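Local coordinates for protein glycosyltransferase Gtf1 (Streptococcus pneumoniae, PDB 4PQG) that belongs to the GT-B class of glycosyltransferases, holds uridine-5'-diphosphate in a pocket and carries an added extended beta-sheet domain, at residues 85-88 / 89-93; 148-151 / 152-156; 320-323 / 324-328; 475-478 / 479-483. All coordinates share one frame; numbering follows the deposited sequence.

Interaction 1: 85-88 / 89-93; sequences TSVT and VDDVL
A capping box between Thr-88 and Asp-91 starts the short helix 89-93, each residue offering its side chain to the backbone N-H of the other. Thr-88 is the N-cap: its OG1 accepts from Asp-91 N at 3.2 Å, with an N-H...O angle of 167°. In return Asp-91 OD2 takes the N-H of Thr-88 at 3.0 Å and 171°, a nearly straight bond that meets the carboxylate on its anti side and somewhat out of its plane. With chi1 at 61°, OG1 of Thr-88 sits between its own N and carbonyl carbon, which turns it in toward the first helical turn. OG1 also lies 2.9 Å from Asp-91 OD2, a weak and unsettled bond at most; the hydroxyl proton has another acceptor within reach. Behind the cap, Val-92 N closes the turn on Thr-88 O at 2.9 Å. Val-87 supplies the apolar side: its CG1 touches Val-92 CG2 at 3.7 Å, the two side chains crossing at about a right angle, and Asp-91 CB at 3.6 Å. Compact apolar valines suit this place, for both also rest on Phe-150 of strand 143-150. A carboxylate beside the N-H groups that begin a helix is probably stabilised in its charged form, and a hydroxyl on CB, as in threonine, is short enough to accept from the N-H three residues on.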
loop_
_atom_site.group_PDB
_atom_site.type_symbol
_atom_site.label_atom_id
_atom_site.label_comp_id
_atom_site.label_asym_id
_atom_site.label_seq_id
_atom_site.Cartn_x
_atom_site.Cartn_y
_atom_site.Cartn_z
ATOM N N THR A 85 -4.689 6.167 19.210
ATOM C CA THR A 85 -4.662 7.424 19.952
ATOM C C THR A 85 -5.808 7.431 20.957
ATOM O O THR A 85 -6.960 7.200 20.588
ATOM C CB THR A 85 -4.757 8.668 19.033
ATOM O OG1 THR A 85 -3.593 8.743 18.191
ATOM C CG2 THR A 85 -4.852 9.956 19.859
ATOM N N SER A 86 -5.482 7.662 22.228
ATOM C CA SER A 86 -6.505 7.777 23.273
ATOM C C SER A 86 -6.298 9.003 24.156
ATOM O O SER A 86 -7.097 9.272 25.049
ATOM C CB SER A 86 -6.570 6.507 24.112
ATOM O OG SER A 86 -5.302 6.192 24.647
ATOM N N VAL A 87 -5.238 9.764 23.880
ATOM C CA VAL A 87 -4.983 11.029 24.560
ATOM C C VAL A 87 -6.063 12.075 24.220
ATOM O O VAL A 87 -6.421 12.249 23.057
ATOM C CB VAL A 87 -3.576 11.543 24.197
ATOM C CG1 VAL A 87 -3.368 12.967 24.665
ATOM C CG2 VAL A 87 -2.514 10.625 24.796
ATOM N N THR A 88 -6.561 12.775 25.243
ATOM C CA THR A 88 -7.606 13.798 25.073
ATOM C C THR A 88 -7.034 15.209 25.008
ATOM O O THR A 88 -5.863 15.414 25.304
ATOM C CB THR A 88 -8.612 13.784 26.236
ATOM O OG1 THR A 88 -7.924 14.070 27.460
ATOM C CG2 THR A 88 -9.311 12.443 26.347
ATOM N N VAL A 89 -7.874 16.182 24.645
ATOM C CA VAL A 89 -7.492 17.594 24.682
ATOM C C VAL A 89 -6.929 18.015 26.045
ATOM O O VAL A 89 -5.938 18.755 26.120
ATOM C CB VAL A 89 -8.669 18.519 24.307
ATOM C CG1 VAL A 89 -8.268 19.982 24.402
ATOM C CG2 VAL A 89 -9.135 18.221 22.889
ATOM N N ASP A 90 -7.561 17.552 27.114
ATOM C CA ASP A 90 -7.139 17.911 28.467
ATOM C C ASP A 90 -5.785 17.323 28.782
ATOM O O ASP A 90 -4.936 17.995 29.375
ATOM C CB ASP A 90 -8.162 17.426 29.501
ATOM C CG ASP A 90 -9.451 18.206 29.441
ATOM O OD1 ASP A 90 -9.392 19.450 29.304
ATOM O OD2 ASP A 90 -10.526 17.575 29.513
ATOM N N ASP A 91 -5.593 16.067 28.389
ATOM C CA ASP A 91 -4.288 15.412 28.510
ATOM C C ASP A 91 -3.227 16.194 27.767
ATOM O O ASP A 91 -2.105 16.329 28.254
ATOM C CB ASP A 91 -4.322 13.999 27.934
ATOM C CG ASP A 91 -5.220 13.071 28.702
ATOM O OD1 ASP A 91 -5.344 13.227 29.937
ATOM O OD2 ASP A 91 -5.785 12.165 28.054
ATOM N N VAL A 92 -3.586 16.698 26.586
ATOM C CA VAL A 92 -2.661 17.468 25.741
ATOM C C VAL A 92 -2.280 18.794 26.371
ATOM O O VAL A 92 -1.093 19.150 26.421
ATOM C CB VAL A 92 -3.236 17.722 24.321
ATOM C CG1 VAL A 92 -2.468 18.824 23.603
ATOM C CG2 VAL A 92 -3.198 16.452 23.509
ATOM N N LEU A 93 -3.273 19.520 26.876
ATOM C CA LEU A 93 -3.027 20.843 27.448
ATOM C C LEU A 93 -2.171 20.790 28.725
ATOM O O LEU A 93 -1.569 21.801 29.115
ATOM C CB LEU A 93 -4.344 21.590 27.690
ATOM C CG LEU A 93 -5.236 21.874 26.469
ATOM C CD1 LEU A 93 -6.569 22.514 26.872
ATOM C CD2 LEU A 93 -4.525 22.705 25.391
#

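Interaction 2: 148-151 / 152-156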
loop_
_atom_site.group_PDB
_atom_site.type_symbol
_atom_site.label_atom_id
_atom_site.label_comp_id
_atom_site.label_asym_id
_atom_site.label_seq_id
_atom_site.Cartn_x
_atom_site.Cartn_y
_atom_site.Cartn_z
ATOM N N ASP A 148 3.928 17.834 19.286
ATOM C CA ASP A 148 3.889 16.572 20.004
ATOM C C ASP A 148 2.932 15.631 19.286
ATOM O O ASP A 148 1.937 16.083 18.710
ATOM C CB ASP A 148 3.387 16.775 21.430
ATOM C CG ASP A 148 4.397 17.465 22.337
ATOM O OD1 ASP A 148 5.582 17.624 21.971
ATOM O OD2 ASP A 148 3.986 17.831 23.447
ATOM N N TYR A 149 3.246 14.333 19.338
ATOM C CA TYR A 149 2.484 13.273 18.685
ATOM C C TYR A 149 2.069 12.218 19.719
ATOM O O TYR A 149 2.905 11.782 20.502
ATOM C CB TYR A 149 3.340 12.645 17.587
ATOM C CG TYR A 149 3.667 13.641 16.494
ATOM C CD1 TYR A 149 2.812 13.808 15.402
ATOM C CD2 TYR A 149 4.800 14.464 16.579
ATOM C CE1 TYR A 149 3.083 14.764 14.421
ATOM C CE2 TYR A 149 5.080 15.409 15.595
ATOM C CZ TYR A 149 4.213 15.548 14.524
ATOM O OH TYR A 149 4.490 16.456 13.537
ATOM N N PHE A 150 0.797 11.795 19.693
ATOM C CA PHE A 150 0.195 10.997 20.781
ATOM C C PHE A 150 -0.465 9.691 20.333
ATOM O O PHE A 150 -1.127 9.642 19.276
ATOM C CB PHE A 150 -0.869 11.824 21.536
ATOM C CG PHE A 150 -0.388 13.171 22.008
ATOM C CD1 PHE A 150 0.327 13.303 23.202
ATOM C CD2 PHE A 150 -0.670 14.316 21.273
ATOM C CE1 PHE A 150 0.760 14.548 23.641
ATOM C CE2 PHE A 150 -0.233 15.562 21.700
ATOM C CZ PHE A 150 0.483 15.679 22.888
ATOM N N SER A 151 -0.279 8.637 21.136
ATOM C CA SER A 151 -1.072 7.387 21.037
ATOM C C SER A 151 -1.825 7.295 22.368
ATOM O O SER A 151 -2.777 8.040 22.562
ATOM C CB SER A 151 -0.204 6.152 20.763
ATOM O OG SER A 151 0.873 6.034 21.690
ATOM N N TYR A 152 -1.373 6.456 23.301
ATOM C CA TYR A 152 -1.901 6.515 24.684
ATOM C C TYR A 152 -1.082 7.478 25.555
ATOM O O TYR A 152 -1.481 7.809 26.670
ATOM C CB TYR A 152 -1.992 5.130 25.326
ATOM C CG TYR A 152 -0.690 4.329 25.375
ATOM C CD1 TYR A 152 0.130 4.335 26.516
ATOM C CD2 TYR A 152 -0.305 3.528 24.299
ATOM C CE1 TYR A 152 1.307 3.583 26.555
ATOM C CE2 TYR A 152 0.860 2.769 24.335
ATOM C CZ TYR A 152 1.661 2.792 25.461
ATOM O OH TYR A 152 2.817 2.027 25.452
ATOM N N THR A 153 0.068 7.910 25.030
ATOM C CA THR A 153 0.866 8.982 25.628
ATOM C C THR A 153 1.663 9.635 24.497
ATOM O O THR A 153 1.608 9.169 23.357
ATOM C CB THR A 153 1.797 8.467 26.749
ATOM O OG1 THR A 153 2.372 9.579 27.441
ATOM C CG2 THR A 153 2.902 7.566 26.194
ATOM N N ARG A 154 2.397 10.703 24.803
ATOM C CA ARG A 154 3.277 11.321 23.803
ATOM C C ARG A 154 4.441 10.409 23.457
ATOM O O ARG A 154 5.231 10.058 24.318
ATOM C CB ARG A 154 3.803 12.669 24.287
ATOM C CG ARG A 154 4.849 13.268 23.345
ATOM C CD ARG A 154 5.325 14.605 23.868
ATOM N NE ARG A 154 6.127 14.465 25.078
ATOM C CZ ARG A 154 6.631 15.496 25.746
ATOM N NH1 ARG A 154 6.402 16.737 25.302
ATOM N NH2 ARG A 154 7.381 15.293 26.838
ATOM N N TYR A 155 4.550 10.043 22.180
ATOM C CA TYR A 155 5.643 9.211 21.729
ATOM C C TYR A 155 6.765 9.960 20.968
ATOM O O TYR A 155 7.867 9.447 20.871
ATOM C CB TYR A 155 5.116 8.022 20.906
ATOM C CG TYR A 155 4.404 8.380 19.601
ATOM C CD1 TYR A 155 5.118 8.579 18.404
ATOM C CD2 TYR A 155 3.020 8.462 19.555
ATOM C CE1 TYR A 155 4.459 8.868 17.211
ATOM C CE2 TYR A 155 2.350 8.760 18.374
ATOM C CZ TYR A 155 3.067 8.960 17.209
ATOM O OH TYR A 155 2.359 9.237 16.065
ATOM N N CYS A 156 6.468 11.153 20.448
ATOM C CA CYS A 156 7.431 11.954 19.682
ATOM C C CYS A 156 7.189 13.458 19.879
ATOM O O CYS A 156 6.024 13.905 19.962
ATOM C CB CYS A 156 7.339 11.585 18.182
ATOM S SG CYS A 156 8.347 12.592 17.064
HETATM O O HOH W 1 -0.236 10.098 16.408
#
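Arg-154 runs past Phe-150 to Asp-148, touching something at nearly every carbon. Its CB lies against CE1 of the Phe-150 ring at 3.6 Å, and CG passes Tyr-149 O at 3.8 Å. CD comes to 3.4 Å from Asp-148 CG. There the chain bends, chi3 70°, and brings NH1 to Asp-148 OD2 at 3.2 Å, a salt bridge in which the carboxylate is met from above its plane and the two flat groups stand 89° apart. Arg-154 also makes a cation-pi contact with Tyr-175, while Asp-148 has further partners in Ser-157 and Arg-146. These residues belong to the beta hairpin of strands 143-150 and 154-163 in the extended antiparallel sheet. Its register slips by one between the Tyr-149/Cys-156 and Phe-150/Arg-154 pairs, a beta bulge. Near the turn, Ser-151 N donates to Thr-153 O at 3.0 Å. The bulge accommodates Tyr-155, whose flat ring suits a place against backbone: one face receives Tyr-149 CB in a CH-pi contact, 4.1 Å from the centroid, and also Tyr-149 O near the rim, while Ser-151 N lies at its edge. Beyond the ring, OH shares a water with Phe-150 O, the water oxygen being 2.8 Å from Tyr-155 OH.

Interaction 3: 320-323 / 324-328; sequences TDSS and QGRKP
The backbone turns back on itself between Ser-322 and Gly-325, whose CA atoms are 5.1 Å apart, with Ser-323 and Gln-324 at the corners of a distorted, open beta turn, nearest to type I. The turn lies in the loop that leads from strand 308-310 of one parallel sheet to strand 330-334 of the other, and so on the connection between the two halves of the GT-B fold. Gly-325 follows with phi at 103°, a conformation in which a side chain would press on the preceding carbonyl oxygen, and glycine is therefore at home here. Ser-322 fills the inside of the bend. Its hydroxyl is turned away from its own N (chi1 -168°), which carries OG across the turn to 2.9 Å from Gly-325 C. Serine is small enough to sit inside the turn, though this approach is tight, and the same OG is hydrogen-bonded to Ser-400 O. Arg-326 passes alongside, its CG 3.6 Å from Ser-322 OG, and stretches out from CG to NE to deliver its guanidinium to the carbonyl oxygens of Tyr-402 and Ser-424. A water accepts from Arg-326 NH2 at 3.0 Å and from Ser-322 N at 2.9 Å, linking the guanidinium to a backbone N-H that it does not meet directly. At the outer end, polar residues suit a surface corner: Gln-324 extends beyond CG beside the Ser-323 hydroxyl, and a second water lies 2.7 Å from Ser-323 OG and accepts from Gln-324 NE2 at 3.0 Å.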
loop_
_atom_site.group_PDB
_atom_site.type_symbol
_atom_site.label_atom_id
_atom_site.label_comp_id
_atom_site.label_asym_id
_atom_site.label_seq_id
_atom_site.Cartn_x
_atom_site.Cartn_y
_atom_site.Cartn_z
ATOM N N THR A 320 -17.926 -14.725 -3.169
ATOM C CA THR A 320 -18.962 -13.886 -2.609
ATOM C C THR A 320 -20.094 -13.774 -3.619
ATOM O O THR A 320 -19.866 -13.403 -4.770
ATOM C CB THR A 320 -18.411 -12.483 -2.297
ATOM O OG1 THR A 320 -17.268 -12.601 -1.442
ATOM C CG2 THR A 320 -19.473 -11.596 -1.638
ATOM N N ASP A 321 -21.309 -14.101 -3.183
ATOM C CA ASP A 321 -22.501 -13.938 -4.021
ATOM C C ASP A 321 -23.080 -12.570 -3.786
ATOM O O ASP A 321 -22.876 -11.982 -2.720
ATOM C CB ASP A 321 -23.571 -14.988 -3.685
ATOM C CG ASP A 321 -23.039 -16.409 -3.753
ATOM O OD1 ASP A 321 -22.417 -16.787 -4.768
ATOM O OD2 ASP A 321 -23.240 -17.146 -2.777
ATOM N N SER A 322 -23.801 -12.054 -4.777
ATOM C CA SER A 322 -24.489 -10.796 -4.605
ATOM C C SER A 322 -25.492 -10.986 -3.489
ATOM O O SER A 322 -26.187 -12.006 -3.453
ATOM C CB SER A 322 -25.218 -10.405 -5.872
ATOM O OG SER A 322 -25.631 -9.063 -5.770
ATOM N N SER A 323 -25.558 -10.022 -2.578
ATOM C CA SER A 323 -26.433 -10.136 -1.404
ATOM C C SER A 323 -27.838 -9.582 -1.651
ATOM O O SER A 323 -28.809 -10.077 -1.094
ATOM C CB SER A 323 -25.799 -9.466 -0.180
ATOM O OG SER A 323 -26.081 -8.077 -0.149
ATOM N N GLN A 324 -27.934 -8.549 -2.480
ATOM C CA GLN A 324 -29.219 -7.961 -2.822
ATOM C C GLN A 324 -29.374 -7.831 -4.324
ATOM O O GLN A 324 -30.336 -7.239 -4.800
ATOM C CB GLN A 324 -29.371 -6.578 -2.200
ATOM C CG GLN A 324 -29.423 -6.533 -0.688
ATOM C CD GLN A 324 -29.378 -5.104 -0.179
ATOM O OE1 GLN A 324 -29.940 -4.194 -0.796
ATOM N NE2 GLN A 324 -28.700 -4.896 0.942
ATOM N N GLY A 325 -28.422 -8.371 -5.077
ATOM C CA GLY A 325 -28.465 -8.252 -6.525
ATOM C C GLY A 325 -27.504 -7.210 -7.063
ATOM O O GLY A 325 -26.967 -6.390 -6.316
ATOM N N ARG A 326 -27.287 -7.260 -8.369
ATOM C CA ARG A 326 -26.346 -6.380 -9.034
ATOM C C ARG A 326 -27.129 -5.397 -9.877
ATOM O O ARG A 326 -28.015 -5.796 -10.644
ATOM C CB ARG A 326 -25.404 -7.198 -9.913
ATOM C CG ARG A 326 -24.846 -8.428 -9.235
ATOM C CD ARG A 326 -24.115 -9.335 -10.207
ATOM N NE ARG A 326 -23.566 -10.497 -9.516
ATOM C CZ ARG A 326 -22.311 -10.588 -9.085
ATOM N NH1 ARG A 326 -21.459 -9.583 -9.296
ATOM N NH2 ARG A 326 -21.897 -11.689 -8.460
ATOM N N LYS A 327 -26.819 -4.113 -9.733
ATOM C CA LYS A 327 -27.482 -3.084 -10.520
ATOM C C LYS A 327 -27.311 -3.351 -12.028
ATOM O O LYS A 327 -26.196 -3.617 -12.489
ATOM C CB LYS A 327 -26.960 -1.705 -10.127
ATOM C CG LYS A 327 -27.559 -0.566 -10.927
ATOM C CD LYS A 327 -27.333 0.763 -10.243
ATOM C CE LYS A 327 -27.787 1.899 -11.143
ATOM N NZ LYS A 327 -27.650 3.211 -10.464
ATOM N N PRO A 328 -28.421 -3.318 -12.799
ATOM C CA PRO A 328 -28.300 -3.581 -14.232
ATOM C C PRO A 328 -27.409 -2.558 -14.924
ATOM O O PRO A 328 -27.508 -1.369 -14.646
ATOM C CB PRO A 328 -29.758 -3.478 -14.739
ATOM C CG PRO A 328 -30.591 -3.772 -13.534
ATOM C CD PRO A 328 -29.832 -3.154 -12.387
HETATM O O HOH W 2 -24.105 -13.349 -7.381
HETATM O O HOH W 3 -26.719 -6.813 2.143
#

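Interaction 4: 475-478 / 479-483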
loop_
_atom_site.group_PDB
_atom_site.type_symbol
_atom_site.label_atom_id
_atom_site.label_comp_id
_atom_site.label_asym_id
_atom_site.label_seq_id
_atom_site.Cartn_x
_atom_site.Cartn_y
_atom_site.Cartn_z
ATOM N N GLU A 475 -24.904 -9.421 -26.795
ATOM C CA GLU A 475 -24.857 -10.871 -27.014
ATOM C C GLU A 475 -25.233 -11.681 -25.763
ATOM O O GLU A 475 -25.041 -12.900 -25.729
ATOM C CB GLU A 475 -23.492 -11.310 -27.564
ATOM C CG GLU A 475 -23.058 -10.549 -28.813
ATOM C CD GLU A 475 -21.839 -11.144 -29.491
ATOM O OE1 GLU A 475 -21.087 -11.903 -28.848
ATOM O OE2 GLU A 475 -21.619 -10.840 -30.683
ATOM N N ASN A 476 -25.768 -11.001 -24.745
ATOM C CA ASN A 476 -26.282 -11.654 -23.539
ATOM C C ASN A 476 -25.274 -12.553 -22.836
ATOM O O ASN A 476 -25.607 -13.671 -22.446
ATOM C CB ASN A 476 -27.535 -12.473 -23.872
ATOM C CG ASN A 476 -28.791 -11.851 -23.329
ATOM O OD1 ASN A 476 -29.357 -10.934 -23.936
ATOM N ND2 ASN A 476 -29.242 -12.343 -22.171
ATOM N N ARG A 477 -24.044 -12.073 -22.681
ATOM C CA ARG A 477 -22.964 -12.926 -22.186
ATOM C C ARG A 477 -22.802 -12.913 -20.657
ATOM O O ARG A 477 -22.042 -13.712 -20.111
ATOM C CB ARG A 477 -21.633 -12.596 -22.886
ATOM C CG ARG A 477 -21.685 -12.601 -24.417
ATOM C CD ARG A 477 -21.568 -13.995 -25.018
ATOM N NE ARG A 477 -20.300 -14.624 -24.668
ATOM C CZ ARG A 477 -20.183 -15.699 -23.891
ATOM N NH1 ARG A 477 -21.262 -16.303 -23.409
ATOM N NH2 ARG A 477 -18.986 -16.190 -23.614
ATOM N N LEU A 478 -23.544 -12.041 -19.978
ATOM C CA LEU A 478 -23.297 -11.750 -18.558
ATOM C C LEU A 478 -23.412 -12.960 -17.607
ATOM O O LEU A 478 -22.510 -13.191 -16.797
ATOM C CB LEU A 478 -24.164 -10.576 -18.072
ATOM C CG LEU A 478 -24.032 -10.200 -16.586
ATOM C CD1 LEU A 478 -22.642 -9.658 -16.245
ATOM C CD2 LEU A 478 -25.116 -9.212 -16.182
ATOM N N GLU A 479 -24.498 -13.730 -17.711
ATOM C CA GLU A 479 -24.661 -14.929 -16.879
ATOM C C GLU A 479 -23.517 -15.922 -17.040
ATOM O O GLU A 479 -22.906 -16.342 -16.046
ATOM C CB GLU A 479 -25.989 -15.630 -17.163
ATOM C CG GLU A 479 -27.195 -14.999 -16.489
ATOM C CD GLU A 479 -28.377 -15.960 -16.382
ATOM O OE1 GLU A 479 -28.313 -17.076 -16.954
ATOM O OE2 GLU A 479 -29.376 -15.602 -15.717
ATOM N N ALA A 480 -23.224 -16.297 -18.280
ATOM C CA ALA A 480 -22.162 -17.262 -18.559
ATOM C C ALA A 480 -20.776 -16.758 -18.091
ATOM O O ALA A 480 -19.969 -17.523 -17.552
ATOM C CB ALA A 480 -22.128 -17.597 -20.045
ATOM N N MET A 481 -20.502 -15.480 -18.327
ATOM C CA MET A 481 -19.210 -14.877 -17.954
ATOM C C MET A 481 -19.000 -14.781 -16.440
ATOM O O MET A 481 -17.935 -15.146 -15.929
ATOM C CB MET A 481 -19.063 -13.503 -18.601
ATOM C CG MET A 481 -18.665 -13.580 -20.061
ATOM S SD MET A 481 -18.573 -11.945 -20.787
ATOM C CE MET A 481 -17.876 -12.355 -22.385
ATOM N N ARG A 482 -20.006 -14.294 -15.725
ATOM C CA ARG A 482 -19.982 -14.337 -14.264
ATOM C C ARG A 482 -19.679 -15.746 -13.741
ATOM O O ARG A 482 -18.804 -15.926 -12.885
ATOM C CB ARG A 482 -21.294 -13.791 -13.680
ATOM C CG ARG A 482 -21.569 -14.219 -12.245
ATOM C CD ARG A 482 -22.699 -13.426 -11.625
ATOM N NE ARG A 482 -23.977 -13.661 -12.298
ATOM C CZ ARG A 482 -24.668 -12.741 -12.968
ATOM N NH1 ARG A 482 -25.826 -13.064 -13.529
ATOM N NH2 ARG A 482 -24.209 -11.504 -13.095
ATOM N N ALA A 483 -20.369 -16.747 -14.284
ATOM C CA ALA A 483 -20.212 -18.120 -13.819
ATOM C C ALA A 483 -18.787 -18.595 -14.051
ATOM O O ALA A 483 -18.189 -19.271 -13.211
ATOM C CB ALA A 483 -21.217 -19.035 -14.519
HETATM O O HOH W 4 -24.770 -15.782 -20.528
HETATM O O HOH W 5 -26.593 -13.272 -19.535
#
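Two waters stand between the carbonyl of Asn-476 and the N-H groups of Glu-479 and Ala-480, so that a residue ending one helix also serves the start of the next. One water donates to Asn-476 O at 3.0 Å and accepts from Ala-480 N at 2.8 Å; the other donates to Asn-476 O at 3.1 Å and accepts from Glu-479 N at 2.8 Å. Asn-476 has a positive phi of 55° and is the C-prime residue of a Schellman motif closing helix 458-474, a place where asparagine is well tolerated. Helix 478-489 then takes up its regular bonds, Met-481 N giving to Arg-477 O at 2.9 Å and Arg-482 N to Leu-478 O. Arg-477 folds twice along its chain, at chi2 and chi3, and so curls back over the first turn. Met-481 crosses it at about a right angle, its SD 3.8 Å from Arg-477 CB and its CG over one face of the guanidinium, while NH1 lies 3.7 Å from Ala-480 CB. The tip is held by Gly-444 O through NH2. Supple, apolar methionine fits the inner side, where it also meets Tyr-448 and Leu-472. Arg-482, one turn on from Leu-478, bends so that NH2 comes to 3.7 Å from Leu-478 CG, with Leu-478 O over a face of its guanidinium. Water thus takes up N-H groups of the first turn, which have no earlier helical carbonyl to bond, while Arg-477 lays its CB and guanidinium along Met-481 and Ala-480.

Overall arrangement
Interactions 1 and 2 are neighbours, about 9 Å apart between centres, around the extended antiparallel sheet: Ser-86 N is probably hydrogen-bonded to Ser-151 O, and Thr-85 OG1 to Phe-150 O, so the lead-in to helix 89-93 is stitched to the hairpin turn. Interactions 3 and 4 lie at the surface in the other half of the molecule and meet where Arg-326 CD packs on Arg-482 NH2. Interaction 2 is the buried one, with aromatic rings and a salt bridge; interaction 1, partly buried, relies on direct side-chain capping bonds. At the surface, water does more of the bridging: in interaction 3 it joins side chains to each other and to a backbone N-H, in interaction 4 backbone groups at a helix start.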